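Local coordinates for SufC protein (Thermus thermophilus, PDB 2D2E) that probably binds and hydrolyses ATP as an atypical cytoplasmic ABC-type ATPase, with a likely role in the assembly of iron-sulfur clusters, at residues L4-L9 with K47-D52; V22-P27 with H32-P37; K213-M218 with V223-P228. All coordinates share one frame; numbering follows the deposited sequence.

Interaction 1: residues L4-L9 with K47-D52; sequences LEIRDL and KILAGD
With CG1 anti to its carbonyl carbon (chi1 -61°), Ile6 sends that branch across to Leu49, while Leu9, whose CG stands anti to the backbone N (chi1 -172°), brings CD2 toward Ile48. Strand 3-13 is thereby laid against the last turn of helix 42-50, the helix that follows the phosphate-binding loop of this P-loop ATPase. The strand supplies one partner from either side of a corner in the chain. There a G1 beta bulge puts Asp8 and Leu9 both opposite Val22, and Leu9, beyond the corner, points to the helix.

Two aliphatic pairs make a loose contact. Ile6 CG1 stands 4.4 Å from Leu49 CD2, and Leu9 CD2 comes to 4.3 Å from Ile48 CG2. The CB of Leu49 does not aim at the strand, but its CD2 reaches it. Leu49 also rests on Ile62 of strand 60-64, in the antiparallel sheet, and on Val166 of strand 164-168, in the mixed sheet, and so lies between the two. Ile48, one turn on from the ADP-binding Thr44, touches Leu19 as well.

Just past these side chains the helix stops in a Schellman motif. Asp52 N bonds to Lys47 O at 2.9 Å, and a weak bond of 3.0 Å joins Gly51 N to Ile48 O. Gly51 takes a positive phi of 104°, a conformation readily open to glycine. Arg77 NH1 adds bonds to the carbonyl oxygens of Ile48 and Leu49.

Because the paired groups are all aliphatic and buried, the contact should owe its stability to dispersion and the exclusion of water, with the polar work left to the helix-end backbone and Arg77.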
ATOM      1  N   LEU A   4       0.551   9.712   8.568  1.00 13.07           N
ATOM      2  CA  LEU A   4      -0.538   9.579   7.632  1.00 11.43           C
ATOM      3  C   LEU A   4      -1.755   9.335   8.520  1.00 11.42           C
ATOM      4  O   LEU A   4      -1.759   8.367   9.292  1.00 11.37           O
ATOM      5  CB  LEU A   4      -0.372   8.426   6.653  1.00 10.96           C
ATOM      6  CG  LEU A   4      -1.553   8.160   5.720  1.00 10.97           C
ATOM      7  CD1 LEU A   4      -1.791   9.362   4.820  1.00 13.27           C
ATOM      8  CD2 LEU A   4      -1.301   6.917   4.889  1.00  9.98           C
ATOM      9  N   GLU A   5      -2.771  10.180   8.464  1.00 11.70           N
ATOM     10  CA  GLU A   5      -3.891  10.004   9.370  1.00 14.80           C
ATOM     11  C   GLU A   5      -5.232  10.020   8.671  1.00 16.26           C
ATOM     12  O   GLU A   5      -5.507  10.885   7.853  1.00 15.97           O
ATOM     13  CB  GLU A   5      -3.874  11.099  10.461  1.00 14.47           C
ATOM     14  CG  GLU A   5      -5.187  11.204  11.219  1.00 18.02           C
ATOM     15  CD  GLU A   5      -5.157  12.168  12.416  1.00 22.85           C
ATOM     16  OE1 GLU A   5      -4.491  13.226  12.323  1.00 19.62           O
ATOM     17  OE2 GLU A   5      -5.803  11.857  13.438  1.00 20.57           O
ATOM     18  N   ILE A   6      -6.073   9.054   8.970  1.00 13.47           N
ATOM     19  CA  ILE A   6      -7.436   8.973   8.525  1.00 12.89           C
ATOM     20  C   ILE A   6      -8.197   9.439   9.732  1.00 12.61           C
ATOM     21  O   ILE A   6      -8.083   8.835  10.814  1.00 13.23           O
ATOM     22  CB  ILE A   6      -7.846   7.558   8.095  1.00 11.70           C
ATOM     23  CG1 ILE A   6      -6.983   7.092   6.922  1.00 17.12           C
ATOM     24  CG2 ILE A   6      -9.315   7.505   7.704  1.00 16.77           C
ATOM     25  CD1 ILE A   6      -5.749   6.315   7.325  1.00 23.75           C
ATOM     26  N   ARG A   7      -8.986  10.509   9.596  1.00 11.90           N
ATOM     27  CA  ARG A   7      -9.706  11.082  10.728  1.00 16.66           C
ATOM     28  C   ARG A   7     -11.221  11.174  10.533  1.00 15.14           C
ATOM     29  O   ARG A   7     -11.710  11.866   9.641  1.00 18.11           O
ATOM     30  CB  ARG A   7      -9.163  12.469  11.021  1.00 18.51           C
ATOM     31  CG  ARG A   7      -9.896  13.209  12.136  1.00 17.45           C
ATOM     32  CD  ARG A   7      -9.444  12.690  13.484  1.00 23.21           C
ATOM     33  NE  ARG A   7     -10.009  13.469  14.588  1.00 22.89           N
ATOM     34  CZ  ARG A   7     -11.010  13.050  15.362  1.00 28.58           C
ATOM     35  NH1 ARG A   7     -11.563  11.853  15.157  1.00 25.17           N
ATOM     36  NH2 ARG A   7     -11.462  13.829  16.342  1.00 21.41           N
ATOM     37  N   ASP A   8     -11.951  10.477  11.399  1.00 15.84           N
ATOM     38  CA  ASP A   8     -13.426  10.470  11.397  1.00 21.46           C
ATOM     39  C   ASP A   8     -13.987  10.334   9.990  1.00 21.88           C
ATOM     40  O   ASP A   8     -14.835  11.127   9.573  1.00 16.23           O
ATOM     41  CB  ASP A   8     -13.935  11.741  12.059  1.00 22.85           C
ATOM     42  CG  ASP A   8     -15.431  11.806  12.241  1.00 27.50           C
ATOM     43  OD1 ASP A   8     -16.034  10.787  12.641  1.00 26.60           O
ATOM     44  OD2 ASP A   8     -16.015  12.883  11.994  1.00 30.81           O
ATOM     45  N   LEU A   9     -13.511   9.323   9.269  1.00 18.96           N
ATOM     46  CA  LEU A   9     -13.927   9.139   7.892  1.00 20.28           C
ATOM     47  C   LEU A   9     -15.214   8.353   7.698  1.00 18.00           C
ATOM     48  O   LEU A   9     -15.340   7.236   8.183  1.00 18.89           O
ATOM     49  CB  LEU A   9     -12.799   8.458   7.102  1.00 15.98           C
ATOM     50  CG  LEU A   9     -13.013   8.361   5.598  1.00 19.85           C
ATOM     51  CD1 LEU A   9     -12.988   9.768   4.990  1.00 26.11           C
ATOM     52  CD2 LEU A   9     -11.919   7.509   4.975  1.00 19.60           C
ATOM     53  N   LYS A  47      -9.079   1.877  -1.314  1.00 12.98           N
ATOM     54  CA  LYS A  47      -9.460   2.482  -2.584  1.00 15.22           C
ATOM     55  C   LYS A  47      -9.700   3.976  -2.432  1.00 14.97           C
ATOM     56  O   LYS A  47      -9.370   4.759  -3.337  1.00 16.84           O
ATOM     57  CB  LYS A  47     -10.707   1.797  -3.129  1.00 17.27           C
ATOM     58  CG  LYS A  47     -10.465   0.359  -3.538  1.00 18.78           C
ATOM     59  CD  LYS A  47     -11.764  -0.314  -3.970  1.00 22.23           C
ATOM     60  CE  LYS A  47     -11.511  -1.761  -4.377  1.00 31.41           C
ATOM     61  NZ  LYS A  47     -12.757  -2.468  -4.793  1.00 34.77           N
ATOM     62  N   ILE A  48     -10.273   4.365  -1.295  1.00 15.39           N
ATOM     63  CA  ILE A  48     -10.538   5.769  -1.018  1.00 15.04           C
ATOM     64  C   ILE A  48      -9.212   6.488  -0.835  1.00 16.33           C
ATOM     65  O   ILE A  48      -9.060   7.625  -1.269  1.00 15.63           O
ATOM     66  CB  ILE A  48     -11.433   5.912   0.215  1.00 14.83           C
ATOM     67  CG1 ILE A  48     -12.832   5.397  -0.143  1.00 13.25           C
ATOM     68  CG2 ILE A  48     -11.474   7.369   0.696  1.00 18.29           C
ATOM     69  CD1 ILE A  48     -13.828   5.448   0.983  1.00 18.31           C
ATOM     70  N   LEU A  49      -8.238   5.828  -0.202  1.00 14.52           N
ATOM     71  CA  LEU A  49      -6.912   6.459  -0.043  1.00 16.23           C
ATOM     72  C   LEU A  49      -6.282   6.700  -1.406  1.00 18.30           C
ATOM     73  O   LEU A  49      -5.573   7.679  -1.605  1.00 23.27           O
ATOM     74  CB  LEU A  49      -5.972   5.574   0.783  1.00 16.20           C
ATOM     75  CG  LEU A  49      -6.186   5.734   2.285  1.00 14.63           C
ATOM     76  CD1 LEU A  49      -5.706   4.468   3.013  1.00 14.26           C
ATOM     77  CD2 LEU A  49      -5.453   6.993   2.779  1.00 20.43           C
ATOM     78  N   ALA A  50      -6.538   5.795  -2.336  1.00 16.48           N
ATOM     79  CA  ALA A  50      -5.999   5.906  -3.686  1.00 21.71           C
ATOM     80  C   ALA A  50      -6.689   7.029  -4.450  1.00 24.31           C
ATOM     81  O   ALA A  50      -6.108   7.619  -5.358  1.00 25.38           O
ATOM     82  CB  ALA A  50      -6.181   4.598  -4.424  1.00 18.36           C
ATOM     83  N   GLY A  51      -7.924   7.324  -4.064  1.00 20.36           N
ATOM     84  CA  GLY A  51      -8.677   8.367  -4.740  1.00 18.82           C
ATOM     85  C   GLY A  51      -9.749   7.842  -5.685  1.00 23.60           C
ATOM     86  O   GLY A  51     -10.177   8.557  -6.587  1.00 21.64           O
ATOM     87  N   ASP A  52     -10.191   6.601  -5.478  1.00 24.05           N
ATOM     88  CA  ASP A  52     -11.226   5.975  -6.311  1.00 24.78           C
ATOM     89  C   ASP A  52     -12.473   6.855  -6.331  1.00 24.78           C
ATOM     90  O   ASP A  52     -13.166   6.982  -5.328  1.00 26.60           O
ATOM     91  CB  ASP A  52     -11.586   4.596  -5.744  1.00 22.81           C
ATOM     92  CG  ASP A  52     -12.415   3.764  -6.708  1.00 31.83           C
ATOM     93  OD1 ASP A  52     -13.403   4.291  -7.257  1.00 34.10           O
ATOM     94  OD2 ASP A  52     -12.074   2.580  -6.912  1.00 31.20           O
TER

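Interaction 2: residues V22-P27 with H32-P37; sequences VNLVVP and HALMGP
Both nitrogens of the His32 ring, the ring on which Val26 lies, are bonded beyond the two segments: ND1 to His215 NE2 and NE2 to Glu30 OE1. The carboxylate of Glu30 would be expected to favour a proton on NE2. So fixed, the imidazole becomes a flat platform between the two layers of an ABC-type nucleotide-binding domain. Residues 22-27 belong to the antiparallel sheet, and residues 32-35 form the central strand of the mixed sheet that leads into the P-loop (Walker A) around Gly36, Gly41, Lys42 and Ser43.

Although the strands follow each other closely in the chain and run roughly antiparallel (156°), their axes stay 8.8 Å apart, a distance filled by side chains. His32 CG lies anti to the carbonyl carbon (chi1 -69°), which brings one ring face against Val26. Val26 CG1 makes a CH-pi contact, 4.1 Å from the centroid and nearly on the ring normal. Its second methyl, CG2, is 3.9 Å from ND1. The Pro27 and His32 side chains cross at about a right angle, with Pro27 CD 3.6 Å from His32 CE1 and oblique to the ring, while Val25 O approaches CE1 obliquely at 3.3 Å.

Further along, the contact is purely aliphatic and borders the nucleotide site. Leu34 packs near the side chain of Lys42, which binds ADP, and it touches Leu197 and Ile199 of the adjoining strand. Leu24, which also meets Leu197, brings CD1 up to both methyls of Leu34, 4.0 Å from CD1 and 4.1 Å from CD2.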
ATOM      1  N   VAL A  22     -13.821   6.006  10.492  1.00 16.30           N
ATOM      2  CA  VAL A  22     -12.501   5.390  10.531  1.00 13.39           C
ATOM      3  C   VAL A  22     -11.481   6.353  11.124  1.00 12.02           C
ATOM      4  O   VAL A  22     -11.387   7.494  10.693  1.00 16.58           O
ATOM      5  CB  VAL A  22     -12.034   5.018   9.109  1.00 15.36           C
ATOM      6  CG1 VAL A  22     -10.599   4.442   9.163  1.00 19.50           C
ATOM      7  CG2 VAL A  22     -12.968   3.975   8.502  1.00 16.72           C
ATOM      8  N   ASN A  23     -10.766   5.893  12.142  1.00 13.68           N
ATOM      9  CA  ASN A  23      -9.695   6.680  12.759  1.00 14.20           C
ATOM     10  C   ASN A  23      -8.488   5.755  12.741  1.00 16.05           C
ATOM     11  O   ASN A  23      -8.504   4.710  13.375  1.00 14.27           O
ATOM     12  CB  ASN A  23     -10.064   7.064  14.185  1.00 15.78           C
ATOM     13  CG  ASN A  23     -11.160   8.102  14.213  1.00 16.20           C
ATOM     14  OD1 ASN A  23     -10.992   9.197  13.679  1.00 19.25           O
ATOM     15  ND2 ASN A  23     -12.299   7.752  14.805  1.00 19.40           N
ATOM     16  N   LEU A  24      -7.450   6.139  11.997  1.00 16.42           N
ATOM     17  CA  LEU A  24      -6.269   5.298  11.856  1.00 14.03           C
ATOM     18  C   LEU A  24      -5.069   6.188  11.587  1.00 10.59           C
ATOM     19  O   LEU A  24      -5.064   6.924  10.616  1.00 12.62           O
ATOM     20  CB  LEU A  24      -6.481   4.327  10.674  1.00 12.30           C
ATOM     21  CG  LEU A  24      -5.592   3.071  10.578  1.00 12.09           C
ATOM     22  CD1 LEU A  24      -6.225   2.068   9.623  1.00 11.96           C
ATOM     23  CD2 LEU A  24      -4.200   3.432  10.098  1.00 14.86           C
ATOM     24  N   VAL A  25      -4.058   6.111  12.451  1.00 11.63           N
ATOM     25  CA  VAL A  25      -2.837   6.916  12.294  1.00 12.20           C
ATOM     26  C   VAL A  25      -1.601   6.050  12.084  1.00  9.62           C
ATOM     27  O   VAL A  25      -1.368   5.130  12.862  1.00 12.33           O
ATOM     28  CB  VAL A  25      -2.573   7.776  13.568  1.00 15.57           C
ATOM     29  CG1 VAL A  25      -1.249   8.500  13.454  1.00 16.88           C
ATOM     30  CG2 VAL A  25      -3.675   8.805  13.739  1.00 15.51           C
ATOM     31  N   VAL A  26      -0.820   6.331  11.042  1.00  9.74           N
ATOM     32  CA  VAL A  26       0.433   5.597  10.816  1.00  8.15           C
ATOM     33  C   VAL A  26       1.586   6.605  10.881  1.00  8.54           C
ATOM     34  O   VAL A  26       1.763   7.421   9.972  1.00 11.86           O
ATOM     35  CB  VAL A  26       0.493   4.914   9.439  1.00  9.23           C
ATOM     36  CG1 VAL A  26       1.809   4.120   9.306  1.00 13.08           C
ATOM     37  CG2 VAL A  26      -0.689   3.953   9.273  1.00 10.94           C
ATOM     38  N   PRO A  27       2.389   6.563  11.954  1.00 10.57           N
ATOM     39  CA  PRO A  27       3.511   7.511  12.045  1.00 10.79           C
ATOM     40  C   PRO A  27       4.566   7.207  10.988  1.00 12.41           C
ATOM     41  O   PRO A  27       4.827   6.045  10.692  1.00 10.59           O
ATOM     42  CB  PRO A  27       4.077   7.257  13.440  1.00 12.42           C
ATOM     43  CG  PRO A  27       2.885   6.739  14.235  1.00 15.50           C
ATOM     44  CD  PRO A  27       2.232   5.797  13.204  1.00 11.48           C
ATOM     45  N   HIS A  32       2.381  -0.435   9.688  1.00 10.35           N
ATOM     46  CA  HIS A  32       1.202  -0.958  10.368  1.00 10.15           C
ATOM     47  C   HIS A  32       0.431  -1.918   9.478  1.00  9.11           C
ATOM     48  O   HIS A  32       0.598  -1.919   8.244  1.00 10.17           O
ATOM     49  CB  HIS A  32       0.261   0.176  10.739  1.00 12.52           C
ATOM     50  CG  HIS A  32       0.787   1.063  11.815  1.00 10.57           C
ATOM     51  ND1 HIS A  32      -0.030   1.909  12.532  1.00  9.97           N
ATOM     52  CD2 HIS A  32       2.046   1.266  12.274  1.00 10.10           C
ATOM     53  CE1 HIS A  32       0.706   2.597  13.391  1.00 11.71           C
ATOM     54  NE2 HIS A  32       1.968   2.228  13.253  1.00 10.07           N
ATOM     55  N   ALA A  33      -0.414  -2.718  10.125  1.00  9.69           N
ATOM     56  CA  ALA A  33      -1.294  -3.661   9.438  1.00  6.98           C
ATOM     57  C   ALA A  33      -2.760  -3.255   9.680  1.00  9.54           C
ATOM     58  O   ALA A  33      -3.104  -2.766  10.772  1.00 11.25           O
ATOM     59  CB  ALA A  33      -1.057  -5.096   9.996  1.00 10.17           C
ATOM     60  N   LEU A  34      -3.617  -3.454   8.665  1.00  9.35           N
ATOM     61  CA  LEU A  34      -5.056  -3.212   8.789  1.00  7.41           C
ATOM     62  C   LEU A  34      -5.696  -4.537   8.376  1.00  9.04           C
ATOM     63  O   LEU A  34      -5.619  -4.943   7.212  1.00 10.15           O
ATOM     64  CB  LEU A  34      -5.555  -2.101   7.852  1.00 10.90           C
ATOM     65  CG  LEU A  34      -7.088  -1.916   7.878  1.00  9.28           C
ATOM     66  CD1 LEU A  34      -7.621  -1.640   9.292  1.00 12.61           C
ATOM     67  CD2 LEU A  34      -7.439  -0.786   6.931  1.00 11.45           C
ATOM     68  N   MET A  35      -6.308  -5.196   9.352  1.00  8.58           N
ATOM     69  CA  MET A  35      -6.946  -6.493   9.147  1.00  8.45           C
ATOM     70  C   MET A  35      -8.447  -6.373   9.320  1.00 11.27           C
ATOM     71  O   MET A  35      -8.964  -5.338   9.742  1.00 13.81           O
ATOM     72  CB  MET A  35      -6.400  -7.500  10.171  1.00 12.27           C
ATOM     73  CG  MET A  35      -4.913  -7.731  10.053  1.00 17.60           C
ATOM     74  SD  MET A  35      -4.362  -9.022  11.183  1.00 14.97           S
ATOM     75  CE  MET A  35      -5.135 -10.449  10.457  1.00 16.54           C
ATOM     76  N   GLY A  36      -9.153  -7.439   8.973  1.00 11.86           N
ATOM     77  CA  GLY A  36     -10.586  -7.419   9.162  1.00 13.22           C
ATOM     78  C   GLY A  36     -11.275  -8.437   8.282  1.00  9.36           C
ATOM     79  O   GLY A  36     -10.654  -9.021   7.390  1.00 12.95           O
ATOM     80  N   PRO A  37     -12.559  -8.694   8.535  1.00 13.31           N
ATOM     81  CA  PRO A  37     -13.318  -9.641   7.723  1.00 21.22           C
ATOM     82  C   PRO A  37     -13.420  -8.964   6.346  1.00 22.36           C
ATOM     83  O   PRO A  37     -13.368  -7.734   6.260  1.00 25.28           O
ATOM     84  CB  PRO A  37     -14.679  -9.679   8.422  1.00 21.61           C
ATOM     85  CG  PRO A  37     -14.360  -9.315   9.855  1.00 22.02           C
ATOM     86  CD  PRO A  37     -13.342  -8.217   9.693  1.00 16.40           C
TER

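Interaction 3: residues K213-M218 with V223-P228; sequences KVHVMM and VATGGP
Val214 pairs with Gly226, and Val216 with Ala224, as the hydrogen-bonded positions of a beta hairpin whose strands run at 170°. Val214 N donates to Gly226 O at 2.8 Å, nearly straight at 165°, and Gly226 N returns a bond to Val214 O. Val216 N bonds to Ala224 O at 2.9 Å, but Val223 N, not Ala224 N, supplies the return bond to Val216 O, so the ladder departs from regularity toward the turn. His215 and Thr225 form the non-hydrogen-bonded pair. Here CA-H...O contacts fill in, the shortest being Thr225 CA to Val214 O at 3.1 Å.

The apolar contact is that of Met218 CG with Val223 CG2 at 4.0 Å, the side chains crossing at about a right angle. Other methyls pack against polar atoms: Val214 CG2 lies 3.5 Å from Gly227 O, and Thr225 CG2 approaches ND1 of His215, whose NE2 is hydrogen-bonded to His32 ND1.

A water links polar side chains. The extended Lys213 passes Thr225, CE 3.7 Å from CB, and its NZ donates to a water 2.8 Å away that is also hydrogen-bonded to Thr225 OG1.

Strand 221-226 is outermost within this chain, and strand 213-218 joins it to central strand 31-35 through backbone bonds of His215 and Met217 with Met35. On the face carrying Val214 and Val216, helices 228-237 and 239-244 cover the hairpin through Ala231, Leu230, Leu234, Tyr239 and Leu242.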
ATOM      1  N   LYS A 213       2.142  -1.884  14.692  1.00 12.98           N
ATOM      2  CA  LYS A 213       0.781  -1.791  15.232  1.00 10.28           C
ATOM      3  C   LYS A 213      -0.172  -2.491  14.268  1.00 11.43           C
ATOM      4  O   LYS A 213       0.056  -2.491  13.053  1.00 12.11           O
ATOM      5  CB  LYS A 213       0.368  -0.314  15.394  1.00 10.49           C
ATOM      6  CG  LYS A 213      -1.004  -0.100  16.072  1.00 16.56           C
ATOM      7  CD  LYS A 213      -1.178   1.381  16.419  1.00 16.49           C
ATOM      8  CE  LYS A 213      -2.498   1.698  17.101  1.00 23.43           C
ATOM      9  NZ  LYS A 213      -2.537   3.165  17.469  1.00 22.70           N
ATOM     10  N   VAL A 214      -1.195  -3.121  14.832  1.00 10.33           N
ATOM     11  CA  VAL A 214      -2.237  -3.802  14.079  1.00 10.97           C
ATOM     12  C   VAL A 214      -3.581  -3.144  14.383  1.00  9.22           C
ATOM     13  O   VAL A 214      -3.926  -2.953  15.557  1.00 12.82           O
ATOM     14  CB  VAL A 214      -2.327  -5.285  14.487  1.00 11.11           C
ATOM     15  CG1 VAL A 214      -3.535  -5.941  13.791  1.00 11.58           C
ATOM     16  CG2 VAL A 214      -1.028  -5.990  14.124  1.00 10.47           C
ATOM     17  N   HIS A 215      -4.318  -2.774  13.334  1.00  9.33           N
ATOM     18  CA  HIS A 215      -5.663  -2.173  13.464  1.00 10.52           C
ATOM     19  C   HIS A 215      -6.624  -3.208  12.893  1.00 10.96           C
ATOM     20  O   HIS A 215      -6.317  -3.813  11.870  1.00 10.95           O
ATOM     21  CB  HIS A 215      -5.780  -0.913  12.603  1.00 12.13           C
ATOM     22  CG  HIS A 215      -4.705   0.093  12.848  1.00 12.75           C
ATOM     23  ND1 HIS A 215      -4.883   1.205  13.649  1.00 10.79           N
ATOM     24  CD2 HIS A 215      -3.430   0.155  12.394  1.00 12.15           C
ATOM     25  CE1 HIS A 215      -3.764   1.909  13.679  1.00 12.57           C
ATOM     26  NE2 HIS A 215      -2.867   1.294  12.926  1.00 11.01           N
ATOM     27  N   VAL A 216      -7.772  -3.424  13.543  1.00 11.08           N
ATOM     28  CA  VAL A 216      -8.735  -4.390  13.008  1.00 11.29           C
ATOM     29  C   VAL A 216     -10.049  -3.676  12.716  1.00 13.32           C
ATOM     30  O   VAL A 216     -10.612  -2.991  13.592  1.00 12.92           O
ATOM     31  CB  VAL A 216      -9.019  -5.545  13.976  1.00 14.64           C
ATOM     32  CG1 VAL A 216      -9.892  -6.598  13.255  1.00 14.38           C
ATOM     33  CG2 VAL A 216      -7.727  -6.172  14.445  1.00 14.89           C
ATOM     34  N   MET A 217     -10.534  -3.830  11.484  1.00 11.75           N
ATOM     35  CA  MET A 217     -11.766  -3.174  11.068  1.00 12.42           C
ATOM     36  C   MET A 217     -12.963  -4.093  10.912  1.00 18.90           C
ATOM     37  O   MET A 217     -12.902  -5.094  10.196  1.00 18.91           O
ATOM     38  CB  MET A 217     -11.530  -2.411   9.741  1.00 16.05           C
ATOM     39  CG  MET A 217     -12.721  -1.567   9.264  1.00 20.06           C
ATOM     40  SD  MET A 217     -12.347  -0.435   7.872  1.00 25.54           S
ATOM     41  CE  MET A 217     -10.822   0.177   8.330  1.00 27.64           C
ATOM     42  N   MET A 218     -14.046  -3.751  11.606  1.00 13.36           N
ATOM     43  CA  MET A 218     -15.296  -4.489  11.503  1.00 13.12           C
ATOM     44  C   MET A 218     -16.411  -3.467  11.439  1.00 13.50           C
ATOM     45  O   MET A 218     -16.361  -2.417  12.101  1.00 16.84           O
ATOM     46  CB  MET A 218     -15.508  -5.378  12.714  1.00 16.76           C
ATOM     47  CG  MET A 218     -14.449  -6.456  12.854  1.00 18.90           C
ATOM     48  SD  MET A 218     -14.867  -7.455  14.288  1.00 25.22           S
ATOM     49  CE  MET A 218     -13.465  -8.456  14.401  1.00 24.99           C
ATOM     50  N   VAL A 223     -12.195  -1.396  15.417  1.00 14.16           N
ATOM     51  CA  VAL A 223     -12.741  -1.824  16.711  1.00 16.10           C
ATOM     52  C   VAL A 223     -11.695  -2.306  17.694  1.00 18.29           C
ATOM     53  O   VAL A 223     -11.998  -2.552  18.864  1.00 19.00           O
ATOM     54  CB  VAL A 223     -13.800  -2.928  16.518  1.00 14.51           C
ATOM     55  CG1 VAL A 223     -14.945  -2.373  15.671  1.00 17.98           C
ATOM     56  CG2 VAL A 223     -13.164  -4.174  15.860  1.00 14.47           C
ATOM     57  N   ALA A 224     -10.462  -2.441  17.228  1.00 18.66           N
ATOM     58  CA  ALA A 224      -9.379  -2.880  18.093  1.00 16.10           C
ATOM     59  C   ALA A 224      -8.033  -2.584  17.487  1.00 16.34           C
ATOM     60  O   ALA A 224      -7.885  -2.561  16.261  1.00 16.30           O
ATOM     61  CB  ALA A 224      -9.473  -4.368  18.371  1.00 15.79           C
ATOM     62  N   THR A 225      -7.053  -2.369  18.359  1.00 15.48           N
ATOM     63  CA  THR A 225      -5.679  -2.121  17.930  1.00 14.17           C
ATOM     64  C   THR A 225      -4.769  -2.815  18.921  1.00 17.39           C
ATOM     65  O   THR A 225      -5.158  -3.068  20.076  1.00 20.31           O
ATOM     66  CB  THR A 225      -5.304  -0.640  17.918  1.00 19.09           C
ATOM     67  OG1 THR A 225      -5.315  -0.150  19.264  1.00 19.27           O
ATOM     68  CG2 THR A 225      -6.272   0.171  17.068  1.00 15.42           C
ATOM     69  N   GLY A 226      -3.569  -3.148  18.470  1.00 11.74           N
ATOM     70  CA  GLY A 226      -2.602  -3.808  19.335  1.00 16.92           C
ATOM     71  C   GLY A 226      -1.288  -4.043  18.630  1.00 15.69           C
ATOM     72  O   GLY A 226      -1.052  -3.479  17.557  1.00 15.65           O
ATOM     73  N   GLY A 227      -0.418  -4.846  19.239  1.00 14.19           N
ATOM     74  CA  GLY A 227       0.844  -5.164  18.594  1.00 13.92           C
ATOM     75  C   GLY A 227       0.646  -6.393  17.718  1.00 14.48           C
ATOM     76  O   GLY A 227      -0.502  -6.821  17.472  1.00 14.12           O
ATOM     77  N   PRO A 228       1.736  -6.994  17.223  1.00 16.68           N
ATOM     78  CA  PRO A 228       1.690  -8.183  16.370  1.00 15.77           C
ATOM     79  C   PRO A 228       0.918  -9.341  17.014  1.00 16.55           C
ATOM     80  O   PRO A 228       0.331 -10.181  16.314  1.00 14.45           O
ATOM     81  CB  PRO A 228       3.165  -8.542  16.181  1.00 19.05           C
ATOM     82  CG  PRO A 228       3.875  -7.242  16.354  1.00 17.84           C
ATOM     83  CD  PRO A 228       3.124  -6.553  17.458  1.00 18.36           C
TER
HETATM   84  O   HOH W   1      -4.742   2.872  19.128  1.00 49.57           O

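Overall arrangement
Within one ABC ATPase domain, interaction 1 lies between the antiparallel sheet and helix 42-50, interaction 2 between the two sheets, and interaction 3 at the edge of the mixed sheet. In sequence, interaction 2 falls between the segments of interaction 1, and interaction 3 comes much later. Interactions 1 and 2, centres 11 Å apart, share neighbouring strands 3-13 and 16-27. Interactions 2 and 3, centres about 7 Å apart, share the mixed sheet through strands 31-35 and 213-218. Interactions 1 and 3 do not touch (centres about 17 Å apart, nearest atoms about 8 Å). Strand 31-35 and helix 42-50 flank the P-loop, so interactions 1 and 2 each tie one side of it to the antiparallel sheet.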